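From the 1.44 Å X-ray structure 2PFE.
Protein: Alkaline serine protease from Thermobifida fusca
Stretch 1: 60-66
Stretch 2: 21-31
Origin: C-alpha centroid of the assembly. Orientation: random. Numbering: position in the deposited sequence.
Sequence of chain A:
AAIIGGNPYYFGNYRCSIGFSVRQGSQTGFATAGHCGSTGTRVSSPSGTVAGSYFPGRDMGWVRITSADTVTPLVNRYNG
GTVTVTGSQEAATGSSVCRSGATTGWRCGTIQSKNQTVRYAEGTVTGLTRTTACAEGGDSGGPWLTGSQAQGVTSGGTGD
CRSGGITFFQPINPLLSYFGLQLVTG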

# COMPACT_ATOMS: atom_id res chain seq x y z
N MET A 60 -7.18 5.28 1.64
CA MET A 60 -7.34 3.84 1.63
C MET A 60 -8.25 3.40 0.47
O MET A 60 -9.25 4.06 0.16
CB MET A 60 -7.92 3.37 2.96
CG MET A 60 -9.25 3.99 3.34
SD MET A 60 -9.79 3.42 4.94
CE MET A 60 -8.61 4.01 6.09
N GLY A 61 -7.92 2.25 -0.11
CA GLY A 61 -8.66 1.74 -1.26
C GLY A 61 -8.36 0.29 -1.47
O GLY A 61 -7.43 -0.28 -0.85
N TRP A 62 -9.15 -0.32 -2.34
CA TRP A 62 -8.79 -1.63 -2.84
C TRP A 62 -9.30 -1.83 -4.26
O TRP A 62 -10.25 -1.17 -4.70
CB TRP A 62 -9.25 -2.76 -1.89
CG TRP A 62 -10.69 -3.12 -1.95
CD1 TRP A 62 -11.74 -2.40 -1.46
CD2 TRP A 62 -11.25 -4.32 -2.50
NE1 TRP A 62 -12.92 -3.07 -1.69
CE2 TRP A 62 -12.65 -4.26 -2.31
CE3 TRP A 62 -10.70 -5.45 -3.13
CZ2 TRP A 62 -13.52 -5.27 -2.75
CZ3 TRP A 62 -11.57 -6.47 -3.57
CH2 TRP A 62 -12.96 -6.36 -3.37
N VAL A 63 -8.59 -2.71 -4.97
CA VAL A 63 -8.86 -3.04 -6.36
C VAL A 63 -9.34 -4.49 -6.44
O VAL A 63 -8.67 -5.38 -5.93
CB VAL A 63 -7.60 -2.83 -7.23
CG1 VAL A 63 -7.79 -3.43 -8.64
CG2 VAL A 63 -7.26 -1.33 -7.29
N ARG A 64 -10.50 -4.71 -7.05
CA ARG A 64 -10.95 -6.06 -7.32
C ARG A 64 -10.37 -6.51 -8.65
O ARG A 64 -10.49 -5.82 -9.66
CB ARG A 64 -12.48 -6.16 -7.34
CG ARG A 64 -13.03 -7.60 -7.34
CD ARG A 64 -14.57 -7.65 -7.42
NE ARG A 64 -15.24 -6.48 -6.83
CZ ARG A 64 -15.91 -6.44 -5.67
NH1 ARG A 64 -16.06 -7.53 -4.91
NH2 ARG A 64 -16.45 -5.30 -5.28
N ILE A 65 -9.74 -7.67 -8.62
CA ILE A 65 -9.10 -8.23 -9.82
C ILE A 65 -10.01 -9.27 -10.51
O ILE A 65 -11.12 -9.54 -10.03
CB ILE A 65 -7.72 -8.84 -9.49
CG1 ILE A 65 -7.86 -9.96 -8.46
CG2 ILE A 65 -6.78 -7.75 -8.96
CD1 ILE A 65 -6.63 -10.83 -8.31
N THR A 66 -9.54 -9.83 -11.63
CA THR A 66 -10.29 -10.83 -12.39
C THR A 66 -9.61 -12.18 -12.25
O THR A 66 -8.57 -12.30 -11.59
CB THR A 66 -10.41 -10.43 -13.89
OG1 THR A 66 -9.15 -10.60 -14.54
CG2 THR A 66 -10.87 -8.98 -14.04
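Stretch 2 (21-31) SVRQGSQTGFA

How does stretch 2 approach the strand of stretch 1? It is a hairpin whose two arms meet that strand differently. Its first arm, Ser 21 to Gln 24, runs at 77° to strand 60-65, with the axes 8.5 Å apart at their closest, and its direct contacts are made by side chains. Ser 21 makes no contact; Val 22 points toward stretch 1 and sets CG2 3.8 Å from CE3 of Trp 62. Arg 23 points away, as alternation in an extended strand requires. Gln 24 points toward stretch 1 again, its OE1 3.5 Å from CZ2 of Trp 62 and 3.5 Å from NH1 of Arg 64. A water accepts from both Gln 24 NE2 (3.2 Å) and Trp 62 NE1 (2.9 Å).

What turns the chain back? A type II' turn from Gln 24 to Gln 27, with Gly 25 at a positive phi that favours glycine, reverses it. Gly 25 and Ser 26 stay clear of stretch 1, but Gln 27, modelled only to CB, places that atom 3.4 Å from NH1 of Arg 64.

How does the returning arm pair? Residues 27-31 run antiparallel to stretch 1, at 143° and an axial approach of 4.5 Å. Ile 65 N donates to Thr 28 O at 3.1 Å. Gly 29 lies opposite Arg 64, their CA atoms 4.2 Å apart; a CB on Gly 29 would clash with Val 63 O and Trp 62 CZ3. Phe 30 and Val 63 form a reciprocal pair: Phe 30 N to Val 63 O and Val 63 N to Phe 30 O, both 2.9 Å.

Where do the side chains of this arm settle? The Phe 30 ring shares a sheet face with Val 63, whose CB lies over it, 3.6 Å from CZ. Ala 31 shares the other face with Trp 62, its CA 4.1 Å from Trp 62 CB.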

# COMPACT_ATOMS: atom_id res chain seq x y z
N SER A 21 -2.37 -8.39 -1.30
CA SER A 21 -3.52 -9.22 -1.72
C SER A 21 -4.56 -9.29 -0.61
O SER A 21 -4.22 -9.43 0.58
CB SER A 21 -3.08 -10.64 -2.06
OG SER A 21 -2.29 -10.67 -3.24
N VAL A 22 -5.83 -9.21 -1.00
CA VAL A 22 -6.97 -9.34 -0.07
C VAL A 22 -8.07 -10.21 -0.68
O VAL A 22 -8.08 -10.46 -1.88
CB VAL A 22 -7.58 -7.96 0.32
CG1 VAL A 22 -6.60 -7.10 1.12
CG2 VAL A 22 -8.13 -7.20 -0.89
N ARG A 23 -8.97 -10.67 0.18
CA ARG A 23 -10.22 -11.32 -0.24
C ARG A 23 -11.41 -10.57 0.34
O ARG A 23 -11.30 -9.97 1.41
CB ARG A 23 -10.28 -12.77 0.24
CG ARG A 23 -9.18 -13.66 -0.25
CD ARG A 23 -9.28 -15.04 0.39
NE ARG A 23 -8.15 -15.88 0.02
CZ ARG A 23 -8.00 -16.47 -1.17
NH1 ARG A 23 -8.92 -16.33 -2.12
NH2 ARG A 23 -6.92 -17.21 -1.40
N GLN A 24 -12.54 -10.62 -0.36
CA GLN A 24 -13.81 -10.16 0.18
C GLN A 24 -14.80 -11.24 -0.19
O GLN A 24 -15.22 -11.33 -1.34
CB GLN A 24 -14.22 -8.82 -0.42
CG GLN A 24 -15.48 -8.22 0.25
CD GLN A 24 -15.88 -6.88 -0.35
OE1 GLN A 24 -16.41 -6.83 -1.46
NE2 GLN A 24 -15.64 -5.80 0.39
N GLY A 25 -15.13 -12.07 0.79
CA GLY A 25 -15.91 -13.27 0.52
C GLY A 25 -15.23 -14.10 -0.56
O GLY A 25 -14.10 -14.56 -0.36
N SER A 26 -15.89 -14.22 -1.71
CA SER A 26 -15.36 -15.00 -2.83
C SER A 26 -14.51 -14.16 -3.78
O SER A 26 -13.80 -14.71 -4.63
CB SER A 26 -16.50 -15.67 -3.60
OG SER A 26 -17.38 -14.71 -4.17
N GLN A 27 -14.59 -12.83 -3.67
CA GLN A 27 -13.83 -11.92 -4.51
C GLN A 27 -12.39 -11.79 -4.03
O GLN A 27 -12.10 -11.99 -2.85
CB GLN A 27 -14.49 -10.55 -4.55
N THR A 28 -11.50 -11.43 -4.94
CA THR A 28 -10.10 -11.21 -4.61
C THR A 28 -9.64 -9.87 -5.15
O THR A 28 -10.25 -9.30 -6.05
CB THR A 28 -9.20 -12.33 -5.16
OG1 THR A 28 -9.33 -12.36 -6.59
CG2 THR A 28 -9.60 -13.68 -4.57
N GLY A 29 -8.53 -9.38 -4.62
CA GLY A 29 -8.04 -8.08 -5.04
C GLY A 29 -6.83 -7.68 -4.26
O GLY A 29 -6.13 -8.52 -3.71
N PHE A 30 -6.56 -6.39 -4.21
CA PHE A 30 -5.46 -5.94 -3.41
C PHE A 30 -5.76 -4.59 -2.79
O PHE A 30 -6.44 -3.76 -3.39
CB PHE A 30 -4.15 -5.94 -4.22
CG PHE A 30 -4.17 -5.08 -5.45
CD1 PHE A 30 -3.84 -3.72 -5.38
CD2 PHE A 30 -4.47 -5.62 -6.71
CE1 PHE A 30 -3.83 -2.92 -6.54
CE2 PHE A 30 -4.45 -4.81 -7.87
CZ PHE A 30 -4.14 -3.47 -7.77
N ALA A 31 -5.29 -4.39 -1.56
CA ALA A 31 -5.31 -3.08 -0.91
C ALA A 31 -4.31 -2.15 -1.58
O ALA A 31 -3.26 -2.57 -2.07
CB ALA A 31 -4.98 -3.22 0.58
O HOH W 1 -15.64 -2.85 -0.76
O HOH W 2 -17.34 -4.48 -2.00
O HOH W 3 -18.61 -7.76 -3.74
O HOH W 4 -8.51 -13.98 -9.02
O HOH W 5 -12.81 -10.83 -7.56